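PDB 4W8O: luciferase-like enzymeAMP-CoA-ligase from Zophobas atratus, which probably activates carboxylic acids as adenylates and passes them to coenzyme A, as in the adenylate-forming ANL relatives that include beetle luciferases. Local coordinates for residues K65-T70 and T117-F122; D71-C76 and L93-V98. One frame throughout, in Å; residues are numbered along the deposited sequence.

Contact 1. Residues K65-T70 and T117-F122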
loop_
_atom_site.group_PDB
_atom_site.type_symbol
_atom_site.label_atom_id
_atom_site.label_comp_id
_atom_site.label_asym_id
_atom_site.label_seq_id
_atom_site.Cartn_x
_atom_site.Cartn_y
_atom_site.Cartn_z
ATOM N N LYS A 65 22.061 2.850 -17.499
ATOM C CA LYS A 65 22.533 3.855 -16.539
ATOM C C LYS A 65 23.291 3.251 -15.356
ATOM O O LYS A 65 23.755 3.985 -14.485
ATOM C CB LYS A 65 21.368 4.682 -15.990
ATOM C CG LYS A 65 20.678 5.600 -16.981
ATOM C CD LYS A 65 19.541 6.314 -16.259
ATOM C CE LYS A 65 18.942 7.426 -17.089
ATOM N NZ LYS A 65 19.850 8.581 -17.285
ATOM N N GLY A 66 23.381 1.923 -15.302
ATOM C CA GLY A 66 24.159 1.231 -14.284
ATOM C C GLY A 66 23.371 0.798 -13.055
ATOM O O GLY A 66 23.976 0.431 -12.048
ATOM N N ILE A 67 22.034 0.833 -13.137
ATOM C CA ILE A 67 21.169 0.405 -12.034
ATOM C C ILE A 67 21.202 -1.111 -11.875
ATOM O O ILE A 67 21.075 -1.854 -12.848
ATOM C CB ILE A 67 19.701 0.863 -12.241
ATOM C CG1 ILE A 67 19.597 2.393 -12.198
ATOM C CG2 ILE A 67 18.768 0.245 -11.201
ATOM C CD1 ILE A 67 19.909 3.030 -10.861
ATOM N N THR A 68 21.386 -1.559 -10.638
ATOM C CA THR A 68 21.340 -2.975 -10.308
ATOM C C THR A 68 20.555 -3.144 -9.018
ATOM O O THR A 68 20.056 -2.174 -8.445
ATOM C CB THR A 68 22.755 -3.569 -10.145
ATOM O OG1 THR A 68 23.405 -2.955 -9.032
ATOM C CG2 THR A 68 23.587 -3.349 -11.410
ATOM N N SER A 69 20.457 -4.381 -8.550
ATOM C CA SER A 69 19.625 -4.682 -7.401
ATOM C C SER A 69 20.041 -3.970 -6.103
ATOM O O SER A 69 19.226 -3.827 -5.196
ATOM C CB SER A 69 19.594 -6.189 -7.171
ATOM O OG SER A 69 20.838 -6.629 -6.680
ATOM N N THR A 70 21.295 -3.544 -5.998
ATOM C CA THR A 70 21.765 -2.863 -4.786
ATOM C C THR A 70 21.324 -1.389 -4.689
ATOM O O THR A 70 21.372 -0.806 -3.621
ATOM C CB THR A 70 23.300 -2.948 -4.646
ATOM O OG1 THR A 70 23.921 -2.501 -5.852
ATOM C CG2 THR A 70 23.748 -4.388 -4.370
ATOM N N THR A 117 19.247 7.570 0.674
ATOM C CA THR A 117 20.289 8.000 -0.268
ATOM C C THR A 117 20.136 7.377 -1.661
ATOM O O THR A 117 20.936 6.538 -2.051
ATOM C CB THR A 117 21.697 7.705 0.287
ATOM O OG1 THR A 117 21.839 6.300 0.524
ATOM C CG2 THR A 117 21.933 8.461 1.603
ATOM N N PRO A 118 19.101 7.794 -2.414
ATOM C CA PRO A 118 18.779 7.143 -3.686
ATOM C C PRO A 118 19.739 7.488 -4.825
ATOM O O PRO A 118 20.375 8.538 -4.817
ATOM C CB PRO A 118 17.368 7.639 -3.998
ATOM C CG PRO A 118 17.220 8.925 -3.259
ATOM C CD PRO A 118 18.237 8.962 -2.151
ATOM N N ARG A 119 19.838 6.582 -5.788
ATOM C CA ARG A 119 20.673 6.800 -6.953
ATOM C C ARG A 119 19.938 7.632 -7.986
ATOM O O ARG A 119 20.536 8.425 -8.697
ATOM C CB ARG A 119 21.072 5.473 -7.569
ATOM C CG ARG A 119 21.930 5.653 -8.796
ATOM C CD ARG A 119 22.781 4.444 -9.011
ATOM N NE ARG A 119 23.449 4.482 -10.302
ATOM C CZ ARG A 119 24.291 3.546 -10.715
ATOM N NH1 ARG A 119 24.564 2.501 -9.932
ATOM N NH2 ARG A 119 24.857 3.644 -11.917
ATOM N N ILE A 120 18.635 7.423 -8.078
ATOM C CA ILE A 120 17.796 8.183 -8.982
ATOM C C ILE A 120 16.532 8.515 -8.228
ATOM O O ILE A 120 16.065 7.711 -7.405
ATOM C CB ILE A 120 17.395 7.375 -10.229
ATOM C CG1 ILE A 120 18.611 7.098 -11.113
ATOM C CG2 ILE A 120 16.330 8.117 -11.030
ATOM C CD1 ILE A 120 18.364 6.068 -12.192
ATOM N N ILE A 121 15.983 9.689 -8.514
ATOM C CA ILE A 121 14.636 10.029 -8.072
ATOM C C ILE A 121 13.801 10.524 -9.252
ATOM O O ILE A 121 14.186 11.469 -9.950
ATOM C CB ILE A 121 14.623 11.038 -6.896
ATOM C CG1 ILE A 121 13.189 11.490 -6.606
ATOM C CG2 ILE A 121 15.480 12.249 -7.194
ATOM C CD1 ILE A 121 13.012 12.065 -5.224
ATOM N N PHE A 122 12.677 9.854 -9.481
ATOM C CA PHE A 122 11.660 10.302 -10.437
ATOM C C PHE A 122 10.717 11.277 -9.732
ATOM O O PHE A 122 10.186 10.970 -8.659
ATOM C CB PHE A 122 10.857 9.115 -10.981
ATOM C CG PHE A 122 11.636 8.237 -11.931
ATOM C CD1 PHE A 122 12.527 7.293 -11.451
ATOM C CD2 PHE A 122 11.469 8.353 -13.302
ATOM C CE1 PHE A 122 13.251 6.479 -12.320
ATOM C CE2 PHE A 122 12.186 7.550 -14.176
ATOM C CZ PHE A 122 13.084 6.611 -13.683
#
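With CG anti to its backbone N (chi1 179°) and the chain extended from CG to NE, Arg119 reaches straight across to the turn that follows helix 48-64. Ile67 sets CG1 beside its own N (chi1 -65°), and the chi2 bend brings CD1 nearer to the strand than its CB bond would suggest. The guanidinium lies against the backbone of Gly66 and Ile67, with Ile67 N 4.1 Å above one face of the Arg119 group, displaced from its centre. Arg119 NH2 gives Lys65 O a weak hydrogen bond of 2.8 Å, bent to 117° at the hydrogen. Arg119 NH1 makes a salt bridge to Asp71 OD2, which also accepts Thr68 N, so one acid braces both the arginine and the turn. Closer to the Arg119 backbone, Ile67 CD1 sits 3.7 Å from Arg119 CD, the two side chains running alongside in opposing senses. The same methyl meets Ile120 CD1, also at 3.7 Å, the two isoleucines meeting at a slant, and Leu62 touches both. At the exposed side Lys65 sends NZ to a salt bridge with Glu143. Gly66, with positive phi, lets the guanidinium lie close on its backbone; it ends helix 48-64 in a Schellman motif, from which the chain turns into strand 72-76 of the alpha/beta fold.

Contact 2. Residues D71-C76 and L93-V98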
loop_
_atom_site.group_PDB
_atom_site.type_symbol
_atom_site.label_atom_id
_atom_site.label_comp_id
_atom_site.label_asym_id
_atom_site.label_seq_id
_atom_site.Cartn_x
_atom_site.Cartn_y
_atom_site.Cartn_z
ATOM N N ASP A 71 20.887 -0.797 -5.796
ATOM C CA ASP A 71 20.510 0.609 -5.807
ATOM C C ASP A 71 19.113 0.859 -5.270
ATOM O O ASP A 71 18.251 -0.001 -5.341
ATOM C CB ASP A 71 20.595 1.177 -7.219
ATOM C CG ASP A 71 21.996 1.179 -7.753
ATOM O OD1 ASP A 71 22.889 1.692 -7.055
ATOM O OD2 ASP A 71 22.208 0.670 -8.870
ATOM N N VAL A 72 18.913 2.056 -4.739
ATOM C CA VAL A 72 17.589 2.542 -4.322
ATOM C C VAL A 72 17.079 3.531 -5.364
ATOM O O VAL A 72 17.800 4.437 -5.757
ATOM C CB VAL A 72 17.664 3.261 -2.962
ATOM C CG1 VAL A 72 16.322 3.901 -2.591
ATOM C CG2 VAL A 72 18.108 2.290 -1.882
ATOM N N VAL A 73 15.841 3.355 -5.811
ATOM C CA VAL A 73 15.225 4.285 -6.739
ATOM C C VAL A 73 14.021 4.898 -6.034
ATOM O O VAL A 73 13.160 4.191 -5.504
ATOM C CB VAL A 73 14.778 3.616 -8.050
ATOM C CG1 VAL A 73 14.191 4.653 -8.998
ATOM C CG2 VAL A 73 15.949 2.903 -8.708
ATOM N N CYS A 74 13.981 6.221 -6.035
ATOM C CA CYS A 74 12.992 6.967 -5.296
ATOM C C CYS A 74 11.977 7.644 -6.216
ATOM O O CYS A 74 12.281 7.940 -7.370
ATOM C CB CYS A 74 13.726 8.001 -4.465
ATOM S SG CYS A 74 12.711 8.759 -3.208
ATOM N N PHE A 75 10.773 7.872 -5.705
ATOM C CA PHE A 75 9.680 8.468 -6.475
ATOM C C PHE A 75 8.990 9.554 -5.661
ATOM O O PHE A 75 8.669 9.349 -4.489
ATOM C CB PHE A 75 8.679 7.382 -6.892
ATOM C CG PHE A 75 9.325 6.269 -7.640
ATOM C CD1 PHE A 75 9.921 5.226 -6.960
ATOM C CD2 PHE A 75 9.425 6.315 -9.024
ATOM C CE1 PHE A 75 10.580 4.222 -7.646
ATOM C CE2 PHE A 75 10.077 5.318 -9.711
ATOM C CZ PHE A 75 10.658 4.276 -9.030
ATOM N N CYS A 76 8.795 10.719 -6.272
ATOM C CA CYS A 76 7.990 11.785 -5.666
ATOM C C CYS A 76 6.948 12.308 -6.654
ATOM O O CYS A 76 7.215 13.220 -7.447
ATOM C CB CYS A 76 8.872 12.925 -5.176
ATOM S SG CYS A 76 7.956 14.086 -4.142
ATOM N N LEU A 93 14.571 -4.994 -12.156
ATOM C CA LEU A 93 16.017 -5.086 -11.946
ATOM C C LEU A 93 16.396 -5.467 -10.520
ATOM O O LEU A 93 17.583 -5.576 -10.199
ATOM C CB LEU A 93 16.676 -3.761 -12.319
ATOM C CG LEU A 93 16.383 -3.289 -13.741
ATOM C CD1 LEU A 93 17.079 -1.966 -13.998
ATOM C CD2 LEU A 93 16.815 -4.334 -14.767
ATOM N N GLY A 94 15.396 -5.687 -9.666
ATOM C CA GLY A 94 15.631 -6.037 -8.276
ATOM C C GLY A 94 16.071 -4.866 -7.404
ATOM O O GLY A 94 16.484 -5.072 -6.262
ATOM N N ALA A 95 15.993 -3.642 -7.926
ATOM C CA ALA A 95 16.362 -2.456 -7.150
ATOM C C ALA A 95 15.302 -2.176 -6.068
ATOM O O ALA A 95 14.144 -2.611 -6.177
ATOM C CB ALA A 95 16.540 -1.246 -8.062
ATOM N N LYS A 96 15.719 -1.473 -5.023
ATOM C CA LYS A 96 14.842 -1.117 -3.914
ATOM C C LYS A 96 14.037 0.107 -4.333
ATOM O O LYS A 96 14.621 1.094 -4.787
ATOM C CB LYS A 96 15.667 -0.781 -2.662
ATOM C CG LYS A 96 16.380 -1.966 -2.024
ATOM C CD LYS A 96 17.791 -2.196 -2.540
ATOM C CE LYS A 96 18.328 -3.555 -2.099
ATOM N NZ LYS A 96 17.815 -4.689 -2.927
ATOM N N VAL A 97 12.719 0.051 -4.185
ATOM C CA VAL A 97 11.854 1.191 -4.532
ATOM C C VAL A 97 11.211 1.802 -3.303
ATOM O O VAL A 97 10.821 1.093 -2.376
ATOM C CB VAL A 97 10.752 0.839 -5.562
ATOM C CG1 VAL A 97 11.381 0.345 -6.851
ATOM C CG2 VAL A 97 9.761 -0.192 -5.016
ATOM N N VAL A 98 11.110 3.130 -3.310
ATOM C CA VAL A 98 10.571 3.879 -2.185
ATOM C C VAL A 98 9.903 5.168 -2.666
ATOM O O VAL A 98 10.402 5.841 -3.561
ATOM C CB VAL A 98 11.665 4.181 -1.128
ATOM C CG1 VAL A 98 12.791 5.028 -1.704
ATOM C CG2 VAL A 98 11.057 4.862 0.093
#
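The Phe75 ring receives Val98 O at its edge, near the ring plane, with CD1 3.5 Å from that oxygen, while Val97 approaches obliquely, its CB 4.0 Å from CE1. Beyond the two segments, the Phe122 ring meets that of Phe75 with planes only about 15° apart, and Pro86 and Leu87 of helix 85-92 pack against Phe75. That helix is the crossover of a beta-alpha-beta unit whose strands, 72-76 and 96-99, run parallel as neighbours in the sheet. A ladder of backbone bonds joins them. Lys96 N donates to Asp71 O, and Lys96 O in turn accepts Val73 N at 2.8 Å, almost linear at 171°. Val98 repeats the pattern, its N bonding to Val73 O at 3.2 Å and its O accepting Phe75 N. On the face carrying Val72, Cys74 and Val98, Val72 CG1 meets Val98 CG1 at 3.8 Å; Met182 from the next strand touches both valines. Lys96 starts on this face, but its bent chain leads NZ away to the carbonyls of Ser69 and Thr179. Gly94, with positive phi, ends helix 85-92 in a Schellman motif. Immediately after it, the Ala95 methyl CB rests 3.4 Å from Asp71 O.

Both contacts serve strand 72-76, one at its approach and the other along its length. Contact 1 lies farther out, its centre about 22 Å from the centre of the chain, against about 15 Å for that of contact 2, and is only partly buried; charged side chains and a weak bond to a carbonyl overlie a small isoleucine cluster. Contact 2 is buried, relying on regular strand pairing and valine packing. Strands 120-124 and 96-99, one from each contact, flank strand 72-76 in the mixed sheet. Asp71 belongs to both networks, while Phe122 O lies 2.8 Å from Cys76 N, a probable hydrogen bond farther along.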